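Local coordinates for protein superoxide dismutase [Mn/Fe] (Aeropyrum pernix, PDB 3AK2) that catalyses the dismutation of superoxide to oxygen and hydrogen peroxide, working with either manganese or iron as its metal, at residues H31-A43 with F69-W83. Numbering follows the deposited sequence.
With MN (manganese (II) ion), chain E; EDO (1,2-ethanediol), chain I.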
ATOM      1  N   HIS A  31       4.326  24.788  -2.685  1.00 10.58           N
ATOM      2  CA  HIS A  31       4.253  23.699  -1.725  1.00 10.35           C
ATOM      3  C   HIS A  31       3.252  24.022  -0.620  1.00 10.68           C
ATOM      4  O   HIS A  31       2.456  23.174  -0.207  1.00 10.82           O
ATOM      5  CB  HIS A  31       5.632  23.461  -1.128  1.00 10.55           C
ATOM      6  CG  HIS A  31       5.807  22.099  -0.539  1.00  9.63           C
ATOM      7  ND1 HIS A  31       7.016  21.651  -0.054  1.00  9.79           N
ATOM      8  CD2 HIS A  31       4.931  21.080  -0.371  1.00  9.11           C
ATOM      9  CE1 HIS A  31       6.874  20.419   0.403  1.00  9.96           C
ATOM     10  NE2 HIS A  31       5.620  20.046   0.214  1.00  8.77           N
ATOM     11  N   HIS A  32       3.296  25.269  -0.167  1.00 10.71           N
ATOM     12  CA  HIS A  32       2.449  25.741   0.907  1.00 10.98           C
ATOM     13  C   HIS A  32       1.041  26.043   0.407  1.00 11.17           C
ATOM     14  O   HIS A  32       0.057  25.521   0.941  1.00 11.08           O
ATOM     15  CB  HIS A  32       3.087  26.990   1.515  1.00 11.23           C
ATOM     16  CG  HIS A  32       2.338  27.562   2.674  1.00 11.38           C
ATOM     17  ND1 HIS A  32       1.874  28.860   2.688  1.00 11.95           N
ATOM     18  CD2 HIS A  32       1.983  27.021   3.864  1.00 12.10           C
ATOM     19  CE1 HIS A  32       1.265  29.093   3.836  1.00 12.47           C
ATOM     20  NE2 HIS A  32       1.317  27.995   4.567  1.00 13.11           N
ATOM     21  N   GLN A  33       0.956  26.880  -0.627  1.00 11.66           N
ATOM     22  CA  GLN A  33      -0.324  27.403  -1.111  1.00 12.25           C
ATOM     23  C   GLN A  33      -1.151  26.396  -1.890  1.00 12.00           C
ATOM     24  O   GLN A  33      -2.382  26.466  -1.881  1.00 12.50           O
ATOM     25  CB  GLN A  33      -0.115  28.657  -1.970  1.00 12.57           C
ATOM     26  CG  GLN A  33       0.495  29.822  -1.207  1.00 14.50           C
ATOM     27  CD  GLN A  33       0.538  31.117  -2.003  1.00 16.44           C
ATOM     28  OE1 GLN A  33       0.739  32.192  -1.435  1.00 19.53           O
ATOM     29  NE2 GLN A  33       0.359  31.023  -3.315  1.00 17.33           N
ATOM     30  N   LYS A  34      -0.484  25.475  -2.578  1.00 11.71           N
ATOM     31  CA  LYS A  34      -1.196  24.495  -3.387  1.00 12.00           C
ATOM     32  C   LYS A  34      -1.276  23.151  -2.679  1.00 11.78           C
ATOM     33  O   LYS A  34      -2.366  22.683  -2.354  1.00 11.97           O
ATOM     34  CB  LYS A  34      -0.569  24.371  -4.784  1.00 12.39           C
ATOM     35  CG  LYS A  34      -0.542  25.679  -5.585  1.00 14.09           C
ATOM     36  CD  LYS A  34      -1.953  26.169  -5.911  1.00 16.65           C
ATOM     37  CE  LYS A  34      -1.942  27.318  -6.912  1.00 19.06           C
ATOM     38  NZ  LYS A  34      -1.573  28.607  -6.275  1.00 21.06           N
ATOM     39  N   HIS A  35      -0.128  22.549  -2.397  1.00 11.18           N
ATOM     40  CA  HIS A  35      -0.120  21.192  -1.855  1.00 10.72           C
ATOM     41  C   HIS A  35      -0.624  21.104  -0.416  1.00 10.23           C
ATOM     42  O   HIS A  35      -1.580  20.382  -0.140  1.00  9.95           O
ATOM     43  CB  HIS A  35       1.253  20.545  -2.021  1.00 11.01           C
ATOM     44  CG  HIS A  35       1.675  20.428  -3.450  1.00 11.70           C
ATOM     45  ND1 HIS A  35       1.147  19.480  -4.300  1.00 13.85           N
ATOM     46  CD2 HIS A  35       2.537  21.161  -4.192  1.00 12.75           C
ATOM     47  CE1 HIS A  35       1.682  19.622  -5.500  1.00 13.98           C
ATOM     48  NE2 HIS A  35       2.526  20.637  -5.462  1.00 13.13           N
ATOM     49  N   HIS A  36      -0.010  21.842   0.502  1.00  9.70           N
ATOM     50  CA  HIS A  36      -0.446  21.745   1.886  1.00  9.50           C
ATOM     51  C   HIS A  36      -1.918  22.162   2.004  1.00  9.76           C
ATOM     52  O   HIS A  36      -2.711  21.479   2.655  1.00  9.54           O
ATOM     53  CB  HIS A  36       0.456  22.553   2.822  1.00  9.52           C
ATOM     54  CG  HIS A  36       0.193  22.304   4.278  1.00  9.32           C
ATOM     55  ND1 HIS A  36       0.953  22.872   5.278  1.00  9.71           N
ATOM     56  CD2 HIS A  36      -0.747  21.553   4.903  1.00  9.44           C
ATOM     57  CE1 HIS A  36       0.489  22.489   6.454  1.00  9.19           C
ATOM     58  NE2 HIS A  36      -0.543  21.688   6.255  1.00  8.94           N
ATOM     59  N   ASN A  37      -2.293  23.253   1.341  1.00 10.08           N
ATOM     60  CA  ASN A  37      -3.687  23.708   1.348  1.00 10.72           C
ATOM     61  C   ASN A  37      -4.661  22.620   0.903  1.00 10.70           C
ATOM     62  O   ASN A  37      -5.737  22.455   1.484  1.00 10.43           O
ATOM     63  CB  ASN A  37      -3.861  24.950   0.471  1.00 11.45           C
ATOM     64  CG  ASN A  37      -5.125  25.724   0.799  1.00 13.10           C
ATOM     65  OD1 ASN A  37      -5.473  25.905   1.966  1.00 15.33           O
ATOM     66  ND2 ASN A  37      -5.818  26.189  -0.233  1.00 16.59           N
ATOM     67  N   THR A  38      -4.275  21.871  -0.124  1.00 10.85           N
ATOM     68  CA  THR A  38      -5.110  20.796  -0.648  1.00 11.18           C
ATOM     69  C   THR A  38      -5.356  19.710   0.401  1.00 10.64           C
ATOM     70  O   THR A  38      -6.467  19.190   0.508  1.00 10.53           O
ATOM     71  CB  THR A  38      -4.509  20.221  -1.948  1.00 11.73           C
ATOM     72  OG1 THR A  38      -4.603  21.208  -2.980  1.00 13.64           O
ATOM     73  CG2 THR A  38      -5.240  18.965  -2.403  1.00 12.85           C
ATOM     74  N   TYR A  39      -4.333  19.378   1.185  1.00 10.00           N
ATOM     75  CA  TYR A  39      -4.511  18.360   2.226  1.00  9.80           C
ATOM     76  C   TYR A  39      -5.433  18.848   3.335  1.00  9.78           C
ATOM     77  O   TYR A  39      -6.284  18.100   3.823  1.00  9.57           O
ATOM     78  CB  TYR A  39      -3.170  17.883   2.792  1.00  9.90           C
ATOM     79  CG  TYR A  39      -2.167  17.506   1.729  1.00 10.55           C
ATOM     80  CD1 TYR A  39      -2.513  16.656   0.678  1.00 11.02           C
ATOM     81  CD2 TYR A  39      -0.867  18.000   1.777  1.00 10.73           C
ATOM     82  CE1 TYR A  39      -1.586  16.323  -0.306  1.00 12.43           C
ATOM     83  CE2 TYR A  39       0.058  17.675   0.807  1.00 12.39           C
ATOM     84  CZ  TYR A  39      -0.301  16.842  -0.228  1.00 12.30           C
ATOM     85  OH  TYR A  39       0.642  16.521  -1.178  1.00 15.78           O
ATOM     86  N   VAL A  40      -5.290  20.113   3.719  1.00  9.78           N
ATOM     87  CA  VAL A  40      -6.193  20.702   4.701  1.00 10.36           C
ATOM     88  C   VAL A  40      -7.638  20.593   4.212  1.00 10.69           C
ATOM     89  O   VAL A  40      -8.510  20.098   4.930  1.00 10.79           O
ATOM     90  CB  VAL A  40      -5.832  22.177   4.994  1.00 10.04           C
ATOM     91  CG1 VAL A  40      -6.863  22.817   5.925  1.00 10.98           C
ATOM     92  CG2 VAL A  40      -4.433  22.271   5.594  1.00 10.93           C
ATOM     93  N   LYS A  41      -7.883  21.038   2.982  1.00 10.70           N
ATOM     94  CA  LYS A  41      -9.223  20.962   2.399  1.00 11.07           C
ATOM     95  C   LYS A  41      -9.731  19.522   2.320  1.00 10.61           C
ATOM     96  O   LYS A  41     -10.895  19.258   2.614  1.00 10.56           O
ATOM     97  CB  LYS A  41      -9.244  21.584   1.002  1.00 11.63           C
ATOM     98  CG  LYS A  41      -8.932  23.075   0.957  1.00 14.29           C
ATOM     99  CD  LYS A  41      -8.941  23.607  -0.481  1.00 16.84           C
ATOM    100  CE  LYS A  41      -7.926  22.927  -1.399  1.00 19.96           C
ATOM    101  NZ  LYS A  41      -6.628  23.652  -1.482  1.00 22.43           N
ATOM    102  N   GLY A  42      -8.859  18.599   1.918  1.00  9.99           N
ATOM    103  CA  GLY A  42      -9.230  17.195   1.793  1.00  9.92           C
ATOM    104  C   GLY A  42      -9.609  16.561   3.117  1.00  9.77           C
ATOM    105  O   GLY A  42     -10.531  15.744   3.179  1.00  9.95           O
ATOM    106  N   ALA A  43      -8.893  16.923   4.179  1.00  9.46           N
ATOM    107  CA  ALA A  43      -9.191  16.393   5.505  1.00  9.32           C
ATOM    108  C   ALA A  43     -10.544  16.909   5.983  1.00  9.61           C
ATOM    109  O   ALA A  43     -11.369  16.139   6.486  1.00  9.70           O
ATOM    110  CB  ALA A  43      -8.083  16.753   6.488  1.00  9.56           C
ATOM    111  N   PHE A  69      -9.680  10.624   4.534  1.00  8.01           N
ATOM    112  CA  PHE A  69      -9.281  11.279   5.772  1.00  7.99           C
ATOM    113  C   PHE A  69      -7.837  10.934   6.132  1.00  7.30           C
ATOM    114  O   PHE A  69      -7.049  11.822   6.441  1.00  8.25           O
ATOM    115  CB  PHE A  69     -10.211  10.931   6.940  1.00  8.25           C
ATOM    116  CG  PHE A  69      -9.714  11.457   8.256  1.00  9.18           C
ATOM    117  CD1 PHE A  69      -9.079  10.614   9.163  1.00 10.28           C
ATOM    118  CD2 PHE A  69      -9.834  12.810   8.565  1.00 10.48           C
ATOM    119  CE1 PHE A  69      -8.592  11.113  10.370  1.00 12.00           C
ATOM    120  CE2 PHE A  69      -9.342  13.308   9.771  1.00 12.02           C
ATOM    121  CZ  PHE A  69      -8.727  12.452  10.665  1.00 11.43           C
ATOM    122  N   SER A  70      -7.492   9.654   6.080  1.00  7.62           N
ATOM    123  CA  SER A  70      -6.150   9.210   6.416  1.00  7.81           C
ATOM    124  C   SER A  70      -5.097   9.953   5.603  1.00  7.66           C
ATOM    125  O   SER A  70      -4.164  10.530   6.160  1.00  7.80           O
ATOM    126  CB  SER A  70      -6.025   7.709   6.176  1.00  8.23           C
ATOM    127  OG  SER A  70      -4.667   7.305   6.218  1.00  7.98           O
ATOM    128  N   PHE A  71      -5.244   9.942   4.280  1.00  7.55           N
ATOM    129  CA  PHE A  71      -4.240  10.556   3.421  1.00  7.59           C
ATOM    130  C   PHE A  71      -4.106  12.053   3.671  1.00  7.38           C
ATOM    131  O   PHE A  71      -2.991  12.575   3.798  1.00  7.60           O
ATOM    132  CB  PHE A  71      -4.577  10.302   1.955  1.00  7.92           C
ATOM    133  CG  PHE A  71      -3.676  11.021   0.988  1.00  7.94           C
ATOM    134  CD1 PHE A  71      -2.423  10.506   0.665  1.00  8.17           C
ATOM    135  CD2 PHE A  71      -4.078  12.214   0.402  1.00  8.55           C
ATOM    136  CE1 PHE A  71      -1.591  11.178  -0.235  1.00  8.04           C
ATOM    137  CE2 PHE A  71      -3.252  12.891  -0.497  1.00  8.58           C
ATOM    138  CZ  PHE A  71      -2.009  12.371  -0.810  1.00  9.16           C
ATOM    139  N   ASN A  72      -5.237  12.744   3.733  1.00  7.53           N
ATOM    140  CA  ASN A  72      -5.208  14.193   3.822  1.00  7.70           C
ATOM    141  C   ASN A  72      -4.860  14.700   5.210  1.00  7.86           C
ATOM    142  O   ASN A  72      -4.085  15.656   5.343  1.00  8.08           O
ATOM    143  CB  ASN A  72      -6.508  14.788   3.300  1.00  8.00           C
ATOM    144  CG  ASN A  72      -6.635  14.646   1.805  1.00  9.06           C
ATOM    145  OD1 ASN A  72      -5.968  15.349   1.047  1.00 10.36           O
ATOM    146  ND2 ASN A  72      -7.483  13.718   1.369  1.00  9.57           N
ATOM    147  N   TYR A  73      -5.390  14.050   6.244  1.00  8.01           N
ATOM    148  CA  TYR A  73      -4.968  14.371   7.600  1.00  8.11           C
ATOM    149  C   TYR A  73      -3.458  14.164   7.742  1.00  7.58           C
ATOM    150  O   TYR A  73      -2.746  15.030   8.261  1.00  8.26           O
ATOM    151  CB  TYR A  73      -5.709  13.536   8.646  1.00  8.00           C
ATOM    152  CG  TYR A  73      -5.197  13.808  10.045  1.00  8.59           C
ATOM    153  CD1 TYR A  73      -5.766  14.802  10.839  1.00  9.18           C
ATOM    154  CD2 TYR A  73      -4.115  13.092  10.556  1.00  8.51           C
ATOM    155  CE1 TYR A  73      -5.275  15.063  12.123  1.00  9.30           C
ATOM    156  CE2 TYR A  73      -3.616  13.352  11.823  1.00  9.42           C
ATOM    157  CZ  TYR A  73      -4.196  14.333  12.602  1.00  9.22           C
ATOM    158  OH  TYR A  73      -3.687  14.557  13.872  1.00 10.13           O
ATOM    159  N   ALA A  74      -2.971  13.021   7.274  1.00  7.73           N
ATOM    160  CA  ALA A  74      -1.546  12.750   7.322  1.00  7.72           C
ATOM    161  C   ALA A  74      -0.751  13.824   6.575  1.00  7.87           C
ATOM    162  O   ALA A  74       0.264  14.303   7.071  1.00  8.11           O
ATOM    163  CB  ALA A  74      -1.252  11.379   6.774  1.00  7.87           C
ATOM    164  N   GLY A  75      -1.197  14.205   5.380  1.00  7.84           N
ATOM    165  CA  GLY A  75      -0.511  15.254   4.633  1.00  8.13           C
ATOM    166  C   GLY A  75      -0.465  16.536   5.438  1.00  8.31           C
ATOM    167  O   GLY A  75       0.564  17.213   5.513  1.00  8.76           O
ATOM    168  N   HIS A  76      -1.584  16.868   6.064  1.00  8.53           N
ATOM    169  CA  HIS A  76      -1.664  18.067   6.871  1.00  8.74           C
ATOM    170  C   HIS A  76      -0.671  18.046   8.040  1.00  8.87           C
ATOM    171  O   HIS A  76       0.153  18.953   8.173  1.00  9.18           O
ATOM    172  CB  HIS A  76      -3.102  18.273   7.350  1.00  9.03           C
ATOM    173  CG  HIS A  76      -3.272  19.427   8.282  1.00  8.99           C
ATOM    174  ND1 HIS A  76      -2.638  20.638   8.097  1.00  9.47           N
ATOM    175  CD2 HIS A  76      -4.015  19.558   9.405  1.00 10.01           C
ATOM    176  CE1 HIS A  76      -2.983  21.463   9.068  1.00  9.79           C
ATOM    177  NE2 HIS A  76      -3.821  20.834   9.872  1.00 10.61           N
ATOM    178  N   ILE A  77      -0.725  17.018   8.879  1.00  8.59           N
ATOM    179  CA  ILE A  77       0.168  16.999  10.034  1.00  9.14           C
ATOM    180  C   ILE A  77       1.648  16.912   9.643  1.00  9.16           C
ATOM    181  O   ILE A  77       2.487  17.564  10.259  1.00  9.20           O
ATOM    182  CB  ILE A  77      -0.234  15.935  11.073  1.00  9.34           C
ATOM    183  CG1 ILE A  77       0.435  16.257  12.415  1.00 10.02           C
ATOM    184  CG2 ILE A  77       0.044  14.510  10.568  1.00  9.35           C
ATOM    185  CD1 ILE A  77      -0.061  15.424  13.562  1.00 11.68           C
ATOM    186  N   MET A  78       1.966  16.138   8.607  1.00  8.69           N
ATOM    187  CA  MET A  78       3.357  16.010   8.177  1.00  8.89           C
ATOM    188  C   MET A  78       3.920  17.345   7.695  1.00  8.96           C
ATOM    189  O   MET A  78       5.042  17.703   8.050  1.00  8.85           O
ATOM    190  CB  MET A  78       3.537  14.917   7.115  1.00  8.99           C
ATOM    191  CG  MET A  78       3.180  13.503   7.582  1.00  9.41           C
ATOM    192  SD  MET A  78       4.246  12.856   8.893  1.00  9.38           S
ATOM    193  CE  MET A  78       5.746  12.496   7.963  1.00 10.62           C
ATOM    194  N   HIS A  79       3.147  18.099   6.912  1.00  8.99           N
ATOM    195  CA  HIS A  79       3.613  19.424   6.476  1.00  9.57           C
ATOM    196  C   HIS A  79       3.675  20.417   7.632  1.00 10.04           C
ATOM    197  O   HIS A  79       4.561  21.269   7.676  1.00 10.45           O
ATOM    198  CB  HIS A  79       2.769  19.969   5.320  1.00  9.35           C
ATOM    199  CG  HIS A  79       2.987  19.245   4.029  1.00  9.42           C
ATOM    200  ND1 HIS A  79       2.364  18.049   3.738  1.00  9.24           N
ATOM    201  CD2 HIS A  79       3.771  19.530   2.961  1.00  9.45           C
ATOM    202  CE1 HIS A  79       2.755  17.632   2.546  1.00  9.01           C
ATOM    203  NE2 HIS A  79       3.608  18.512   2.053  1.00  9.68           N
ATOM    204  N   THR A  80       2.742  20.296   8.572  1.00 10.24           N
ATOM    205  CA  THR A  80       2.722  21.140   9.765  1.00 11.09           C
ATOM    206  C   THR A  80       4.007  20.988  10.585  1.00 10.80           C
ATOM    207  O   THR A  80       4.490  21.963  11.161  1.00 10.91           O
ATOM    208  CB  THR A  80       1.468  20.838  10.615  1.00 11.28           C
ATOM    209  OG1 THR A  80       0.302  21.237   9.885  1.00 12.66           O
ATOM    210  CG2 THR A  80       1.494  21.564  11.962  1.00 12.98           C
ATOM    211  N   ILE A  81       4.563  19.781  10.618  1.00 10.20           N
ATOM    212  CA  ILE A  81       5.845  19.541  11.284  1.00 10.27           C
ATOM    213  C   ILE A  81       7.011  19.990  10.388  1.00 10.35           C
ATOM    214  O   ILE A  81       7.976  20.596  10.865  1.00 10.70           O
ATOM    215  CB  ILE A  81       5.993  18.055  11.685  1.00 10.24           C
ATOM    216  CG1 ILE A  81       4.868  17.652  12.648  1.00  9.99           C
ATOM    217  CG2 ILE A  81       7.370  17.791  12.296  1.00 10.73           C
ATOM    218  CD1 ILE A  81       4.762  16.157  12.895  1.00 11.07           C
ATOM    219  N   PHE A  82       6.898  19.715   9.088  1.00 10.23           N
ATOM    220  CA  PHE A  82       7.941  20.021   8.104  1.00 10.31           C
ATOM    221  C   PHE A  82       8.388  21.490   8.105  1.00 10.24           C
ATOM    222  O   PHE A  82       9.591  21.770   8.109  1.00 10.73           O
ATOM    223  CB  PHE A  82       7.456  19.596   6.711  1.00 10.31           C
ATOM    224  CG  PHE A  82       8.474  19.757   5.608  1.00 10.00           C
ATOM    225  CD1 PHE A  82       9.713  19.131   5.673  1.00 10.65           C
ATOM    226  CD2 PHE A  82       8.162  20.507   4.473  1.00  9.72           C
ATOM    227  CE1 PHE A  82      10.642  19.276   4.634  1.00 10.94           C
ATOM    228  CE2 PHE A  82       9.074  20.648   3.428  1.00 10.81           C
ATOM    229  CZ  PHE A  82      10.318  20.035   3.511  1.00 10.88           C
ATOM    230  N   TRP A  83       7.440  22.426   8.109  1.00 10.32           N
ATOM    231  CA  TRP A  83       7.825  23.837   7.997  1.00 10.74           C
ATOM    232  C   TRP A  83       8.691  24.344   9.167  1.00 10.98           C
ATOM    233  O   TRP A  83       9.781  24.865   8.928  1.00 11.36           O
ATOM    234  CB  TRP A  83       6.625  24.762   7.777  1.00 10.91           C
ATOM    235  CG  TRP A  83       5.634  24.336   6.737  1.00 10.57           C
ATOM    236  CD1 TRP A  83       4.290  24.192   6.915  1.00  9.89           C
ATOM    237  CD2 TRP A  83       5.890  24.045   5.352  1.00  9.49           C
ATOM    238  NE1 TRP A  83       3.690  23.819   5.736  1.00 10.26           N
ATOM    239  CE2 TRP A  83       4.645  23.729   4.760  1.00  9.93           C
ATOM    240  CE3 TRP A  83       7.042  24.033   4.553  1.00 10.93           C
ATOM    241  CZ2 TRP A  83       4.520  23.385   3.416  1.00 11.59           C
ATOM    242  CZ3 TRP A  83       6.913  23.690   3.210  1.00 10.83           C
ATOM    243  CH2 TRP A  83       5.660  23.371   2.659  1.00 11.25           C
TER
HETATM  244 MN    MN E 215       4.858  17.994   0.309  1.00  9.38          MN
HETATM  245  C1  EDO I 219      -2.307  20.956  -5.435  1.00 31.98           C
HETATM  246  O1  EDO I 219      -2.986  21.389  -6.620  1.00 31.80           O
HETATM  247  C2  EDO I 219      -2.663  19.496  -5.164  1.00 32.27           C
HETATM  248  O2  EDO I 219      -1.643  18.898  -4.354  1.00 32.53           O
HETATM  249  O   HOH W   1       4.417  15.928   0.492  1.00 14.55           O
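Helices 31-43 and 69-82 run in roughly opposite directions (136° between them), their axes approaching to 7.5 Å, and Tyr39 CA and Asn72 CA are the nearest pair across them, 4.5 Å apart. Here the two side chains interlock as knobs into holes: Tyr39 drops among Phe71, Asn72, Gly75 and His79, while Asn72 fits among Thr38, Tyr39, Gly42 and Ala43. Gly42 and Gly75, which lack side chains, let the knobs press against the backbone. Toward the metal, His31 and His79 each give NE2 to the manganese ion at 2.2 Å, their ring planes almost perpendicular. His79 is held in rotation by its other nitrogen, ND1, which donates to Gly75 O one turn back (2.7 Å). His36, swung away from its own backbone N (chi1 -170°), links the two segments through both ring nitrogens. Its ND1 takes a nearly straight bond from Trp83 NE1 (2.9 Å, 166°). NE2 is hydrogen-bonded to His76 ND1 (3.0 Å), while His79 CB sits over the centre of one face of the His36 ring. A leucine in place of His36 would probably strand Trp83 NE1 and His76 ND1 without their mate and let the indole shift. That indole also points its CH2 edge at the face of His31, 3.4 Å from CG. With Asp165, His169 and a water completing the metal's shell, this is the two-helix hairpin of iron/manganese superoxide dismutases, supplying two of the four protein ligands.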